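Local coordinates for protein galactokinase (Bifidobacterium longum subsp. infantis ATCC 15697 = JCM 1222 = DSM 20088, PDB 6TEQ) that probably phosphorylates galactose with ATP, as a GHMP-family galactokinase, and here holds a 2-deoxy-2-fluoro analogue of the sugar, at residues T48-L60 with C198-P210. Residues are numbered along the deposited sequence; the frame is centred on the assembly and turned at random. Where two conformers were deposited one is given.
With GAF (2-deoxy-2-fluoro-alpha-D-galactopyranose), chain M.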
loop_
_atom_site.group_PDB
_atom_site.type_symbol
_atom_site.label_atom_id
_atom_site.label_comp_id
_atom_site.label_asym_id
_atom_site.label_seq_id
_atom_site.Cartn_x
_atom_site.Cartn_y
_atom_site.Cartn_z
ATOM N N THR A 48 -3.051 -10.431 4.305
ATOM C CA THR A 48 -4.393 -10.994 4.265
ATOM C C THR A 48 -5.086 -10.680 2.945
ATOM O O THR A 48 -6.009 -11.398 2.586
ATOM C CB THR A 48 -5.235 -10.412 5.403
ATOM O OG1 THR A 48 -5.253 -8.990 5.342
ATOM C CG2 THR A 48 -4.732 -10.814 6.763
ATOM N N ASP A 49 -4.682 -9.635 2.232
ATOM C CA ASP A 49 -5.409 -9.260 1.002
ATOM C C ASP A 49 -5.488 -10.403 -0.019
ATOM O O ASP A 49 -6.602 -10.683 -0.537
ATOM C CB ASP A 49 -4.901 -7.966 0.433
ATOM C CG ASP A 49 -3.467 -7.864 -0.027
ATOM O OD1 ASP A 49 -2.679 -8.715 0.367
ATOM O OD2 ASP A 49 -3.196 -6.922 -0.824
ATOM N N TYR A 50 -4.366 -11.022 -0.327
ATOM C CA TYR A 50 -4.306 -12.063 -1.369
ATOM C C TYR A 50 -4.863 -13.372 -0.802
ATOM O O TYR A 50 -5.010 -14.320 -1.566
ATOM C CB TYR A 50 -2.871 -12.215 -1.896
ATOM C CG TYR A 50 -1.778 -12.426 -0.865
ATOM C CD1 TYR A 50 -1.642 -13.680 -0.254
ATOM C CD2 TYR A 50 -0.896 -11.395 -0.530
ATOM C CE1 TYR A 50 -0.669 -13.902 0.717
ATOM C CE2 TYR A 50 0.129 -11.611 0.386
ATOM C CZ TYR A 50 0.228 -12.865 1.015
ATOM O OH TYR A 50 1.236 -13.067 1.908
ATOM N N ASN A 51 -5.227 -13.395 0.491
ATOM C CA ASN A 51 -5.958 -14.528 1.133
ATOM C C ASN A 51 -7.465 -14.229 1.269
ATOM O O ASN A 51 -8.122 -14.935 2.050
ATOM C CB ASN A 51 -5.323 -14.808 2.488
ATOM C CG ASN A 51 -3.951 -15.430 2.361
ATOM O OD1 ASN A 51 -3.828 -16.435 1.667
ATOM N ND2 ASN A 51 -2.936 -14.805 2.984
ATOM N N ALA A 52 -7.985 -13.201 0.600
ATOM C CA ALA A 52 -9.416 -12.812 0.618
ATOM C C ALA A 52 -9.799 -12.335 2.038
ATOM O O ALA A 52 -10.955 -12.496 2.468
ATOM C CB ALA A 52 -10.309 -13.968 0.160
ATOM N N GLY A 53 -8.843 -11.764 2.778
ATOM C CA GLY A 53 -9.066 -11.371 4.162
ATOM C C GLY A 53 -9.541 -9.948 4.286
ATOM O O GLY A 53 -10.094 -9.379 3.353
ATOM N N LEU A 54 -9.363 -9.443 5.483
ATOM C CA LEU A 54 -9.710 -8.061 5.862
ATOM C C LEU A 54 -8.430 -7.263 5.977
ATOM O O LEU A 54 -7.403 -7.796 6.448
ATOM C CB LEU A 54 -10.425 -7.988 7.211
ATOM C CG LEU A 54 -11.734 -8.759 7.249
ATOM C CD1 LEU A 54 -12.314 -8.737 8.653
ATOM C CD2 LEU A 54 -12.736 -8.185 6.260
ATOM N N CYS A 55 -8.530 -5.967 5.625
ATOM C CA CYS A 55 -7.417 -4.994 5.744
ATOM C C CYS A 55 -7.977 -3.687 6.275
ATOM O O CYS A 55 -9.211 -3.497 6.250
ATOM C CB CYS A 55 -6.695 -4.770 4.417
ATOM S SG CYS A 55 -6.360 -6.293 3.488
ATOM N N LEU A 56 -7.083 -2.816 6.712
ATOM C CA LEU A 56 -7.474 -1.501 7.249
ATOM C C LEU A 56 -6.438 -0.443 6.939
ATOM O O LEU A 56 -5.759 0.029 7.857
ATOM C CB LEU A 56 -7.743 -1.655 8.746
ATOM C CG LEU A 56 -8.486 -0.490 9.375
ATOM C CD1 LEU A 56 -9.928 -0.407 8.859
ATOM C CD2 LEU A 56 -8.480 -0.632 10.876
ATOM N N PRO A 57 -6.327 -0.051 5.650
ATOM C CA PRO A 57 -5.399 1.030 5.322
ATOM C C PRO A 57 -6.008 2.424 5.438
ATOM O O PRO A 57 -7.201 2.608 5.477
ATOM C CB PRO A 57 -5.073 0.747 3.849
ATOM C CG PRO A 57 -6.357 0.124 3.285
ATOM C CD PRO A 57 -6.850 -0.777 4.448
ATOM N N ILE A 58 -5.076 3.367 5.583
ATOM C CA ILE A 58 -5.328 4.815 5.392
ATOM C C ILE A 58 -4.469 5.280 4.241
ATOM O O ILE A 58 -3.375 4.690 3.983
ATOM C CB ILE A 58 -5.056 5.621 6.664
ATOM C CG1 ILE A 58 -3.610 5.511 7.126
ATOM C CG2 ILE A 58 -6.034 5.213 7.743
ATOM C CD1 ILE A 58 -3.200 6.521 8.135
ATOM N N ALA A 59 -4.934 6.330 3.602
ATOM C CA ALA A 59 -4.137 7.000 2.566
ATOM C C ALA A 59 -3.272 8.034 3.278
ATOM O O ALA A 59 -3.784 8.828 4.129
ATOM C CB ALA A 59 -5.030 7.650 1.562
ATOM N N LEU A 60 -1.995 8.087 2.944
ATOM C CA LEU A 60 -1.119 9.155 3.446
ATOM C C LEU A 60 -1.411 10.488 2.752
ATOM O O LEU A 60 -1.937 10.544 1.643
ATOM C CB LEU A 60 0.330 8.745 3.249
ATOM C CG LEU A 60 0.851 7.650 4.157
ATOM C CD1 LEU A 60 2.195 7.232 3.627
ATOM C CD2 LEU A 60 0.986 8.164 5.580
ATOM N N CYS A 198 -9.754 5.311 -0.131
ATOM C CA CYS A 198 -9.716 5.877 1.235
ATOM C C CYS A 198 -10.390 7.238 1.248
ATOM O O CYS A 198 -10.497 7.879 0.165
ATOM C CB CYS A 198 -8.307 5.938 1.765
ATOM S SG CYS A 198 -7.632 4.340 2.270
ATOM N N THR A 199 -10.789 7.662 2.426
ATOM C CA THR A 199 -11.294 9.028 2.604
ATOM C C THR A 199 -10.586 9.706 3.785
ATOM O O THR A 199 -10.099 9.069 4.716
ATOM C CB THR A 199 -12.812 9.024 2.753
ATOM O OG1 THR A 199 -13.169 8.315 3.955
ATOM C CG2 THR A 199 -13.527 8.407 1.573
ATOM N N GLU A 200 -10.573 10.999 3.739
ATOM C CA GLU A 200 -9.956 11.817 4.805
ATOM C C GLU A 200 -10.635 11.526 6.153
ATOM O O GLU A 200 -11.860 11.375 6.204
ATOM C CB GLU A 200 -10.058 13.292 4.483
ATOM C CG GLU A 200 -9.317 14.171 5.477
ATOM C CD GLU A 200 -10.030 14.503 6.792
ATOM O OE1 GLU A 200 -11.309 14.503 6.809
ATOM O OE2 GLU A 200 -9.306 14.744 7.819
ATOM N N GLY A 201 -9.821 11.341 7.179
ATOM C CA GLY A 201 -10.291 11.048 8.540
ATOM C C GLY A 201 -10.831 9.637 8.748
ATOM O O GLY A 201 -11.432 9.413 9.824
ATOM N N HIS A 202 -10.693 8.730 7.783
ATOM C CA HIS A 202 -11.222 7.363 7.881
ATOM C C HIS A 202 -10.177 6.350 7.430
ATOM O O HIS A 202 -9.352 6.686 6.566
ATOM C CB HIS A 202 -12.469 7.234 7.005
ATOM C CG HIS A 202 -13.591 8.069 7.470
ATOM N ND1 HIS A 202 -13.619 9.431 7.270
ATOM C CD2 HIS A 202 -14.694 7.736 8.164
ATOM C CE1 HIS A 202 -14.750 9.895 7.787
ATOM N NE2 HIS A 202 -15.430 8.879 8.371
ATOM N N ALA A 203 -10.282 5.145 7.995
ATOM C CA ALA A 203 -9.601 3.948 7.512
ATOM C C ALA A 203 -10.577 3.157 6.651
ATOM O O ALA A 203 -11.776 3.205 6.920
ATOM C CB ALA A 203 -9.073 3.202 8.730
ATOM N N LEU A 204 -10.040 2.451 5.695
ATOM C CA LEU A 204 -10.820 1.697 4.758
ATOM C C LEU A 204 -10.900 0.226 5.208
ATOM O O LEU A 204 -9.880 -0.545 5.138
ATOM C CB LEU A 204 -10.156 1.808 3.398
ATOM C CG LEU A 204 -10.954 1.146 2.271
ATOM C CD1 LEU A 204 -12.110 2.036 1.884
ATOM C CD2 LEU A 204 -10.077 0.878 1.073
ATOM N N LEU A 205 -11.987 -0.196 5.859
ATOM C CA LEU A 205 -12.106 -1.654 6.210
ATOM C C LEU A 205 -12.480 -2.397 4.917
ATOM O O LEU A 205 -13.617 -2.301 4.431
ATOM C CB LEU A 205 -13.163 -1.819 7.298
ATOM C CG LEU A 205 -13.458 -3.244 7.683
ATOM C CD1 LEU A 205 -12.217 -4.021 8.104
ATOM C CD2 LEU A 205 -14.529 -3.265 8.741
ATOM N N LEU A 206 -11.463 -3.012 4.337
ATOM C CA LEU A 206 -11.517 -3.601 2.988
ATOM C C LEU A 206 -11.659 -5.105 3.163
ATOM O O LEU A 206 -10.844 -5.764 3.819
ATOM C CB LEU A 206 -10.244 -3.195 2.263
ATOM C CG LEU A 206 -10.040 -3.896 0.929
ATOM C CD1 LEU A 206 -11.043 -3.376 -0.075
ATOM C CD2 LEU A 206 -8.632 -3.673 0.445
ATOM N N ASP A 207 -12.708 -5.645 2.556
ATOM C CA ASP A 207 -12.968 -7.065 2.540
ATOM C C ASP A 207 -12.582 -7.608 1.195
ATOM O O ASP A 207 -13.202 -7.205 0.212
ATOM C CB ASP A 207 -14.426 -7.280 2.933
ATOM C CG ASP A 207 -14.804 -8.740 3.124
ATOM O OD1 ASP A 207 -14.182 -9.612 2.483
ATOM O OD2 ASP A 207 -15.731 -8.976 3.960
ATOM N N CYS A 208 -11.549 -8.443 1.167
ATOM C CA CYS A 208 -10.920 -8.855 -0.100
ATOM C C CYS A 208 -11.563 -10.110 -0.702
ATOM O O CYS A 208 -10.968 -10.637 -1.651
ATOM C CB CYS A 208 -9.435 -9.050 0.132
ATOM S SG CYS A 208 -8.670 -7.447 0.550
ATOM N N ARG A 209 -12.736 -10.553 -0.183
ATOM C CA ARG A 209 -13.366 -11.715 -0.848
ATOM C C ARG A 209 -13.693 -11.324 -2.284
ATOM O O ARG A 209 -14.287 -10.291 -2.531
ATOM C CB ARG A 209 -14.570 -12.187 -0.066
ATOM C CG ARG A 209 -14.186 -12.908 1.215
ATOM C CD ARG A 209 -15.441 -13.166 2.011
ATOM N NE ARG A 209 -16.124 -11.978 2.481
ATOM C CZ ARG A 209 -17.399 -11.905 2.859
ATOM N NH1 ARG A 209 -18.233 -12.891 2.698
ATOM N NH2 ARG A 209 -17.850 -10.758 3.306
ATOM N N PRO A 210 -13.274 -12.113 -3.280
ATOM C CA PRO A 210 -13.294 -11.667 -4.664
ATOM C C PRO A 210 -14.710 -11.618 -5.248
ATOM O O PRO A 210 -14.829 -10.982 -6.327
ATOM C CB PRO A 210 -12.409 -12.682 -5.423
ATOM C CG PRO A 210 -12.370 -13.874 -4.569
ATOM C CD PRO A 210 -12.540 -13.381 -3.137
HETATM C C1 GAF M . 2.530 -5.562 -0.179
HETATM C C2 GAF M . 1.487 -5.801 -1.249
HETATM F F2 GAF M . 1.667 -4.899 -2.244
HETATM C C3 GAF M . 0.079 -5.690 -0.704
HETATM O O3 GAF M . -0.823 -6.177 -1.647
HETATM C C4 GAF M . -0.094 -6.549 0.585
HETATM O O4 GAF M . -0.078 -7.949 0.335
HETATM C C5 GAF M . 0.981 -6.184 1.551
HETATM O O5 GAF M . 2.243 -6.383 0.962
HETATM C C6 GAF M . 0.928 -6.975 2.842
HETATM O O6 GAF M . -0.283 -6.728 3.555
HETATM O O1 GAF M . 2.421 -4.177 0.093
HETATM O O HOH W 1 -7.346 7.673 4.517
#
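Cys198 sets its CB against Ala59 CB (3.7 Å), with SG beside the backbone of Pro57 to Ala59. A type II turn from Thr199 ends at His202, whose O shares a water with Ala59 N. Ala203 CB then sits between Leu56 CD1 and Ile58 CG2, and Leu204 N bonds almost straight to Pro57 O (2.9 Å, 174° at the hydrogen). Leu56 CG, anti to its own N (chi1 -165°), brings CD1 over the backbone of Leu205. Leu206 exchanges both backbone bonds with Cys55, its O receiving Cys55 N at 2.9 Å. Asp207 lays its CB and carboxylate carbon against Leu54 CD2, each 3.8 Å away, while OD1 takes Arg209 N in an Asx turn and both oxygens bind the Arg209 guanidinium side-on; Arg268 adds a second salt bridge. With alanine in place of Asp207, the guanidinium of Arg209 is likely to lose the two-point grip that fixes it, and Arg268 a partner. Cys208 N closes the ladder on Gly53 O (2.8 Å), and Cys208 SG packs against Asp49 CB (3.8 Å). Asp49 OD2, also held by Leu190 N, lies 2.6 Å from O3 of the fluorogalactose. Arg209 CG lies by Ala52 O, and Pro210 CD rests on Ala52 CB. This antiparallel pairing joins strand 202-207 to the galactose-binding signature segment and backs the sugar pocket of a GHMP-kinase fold.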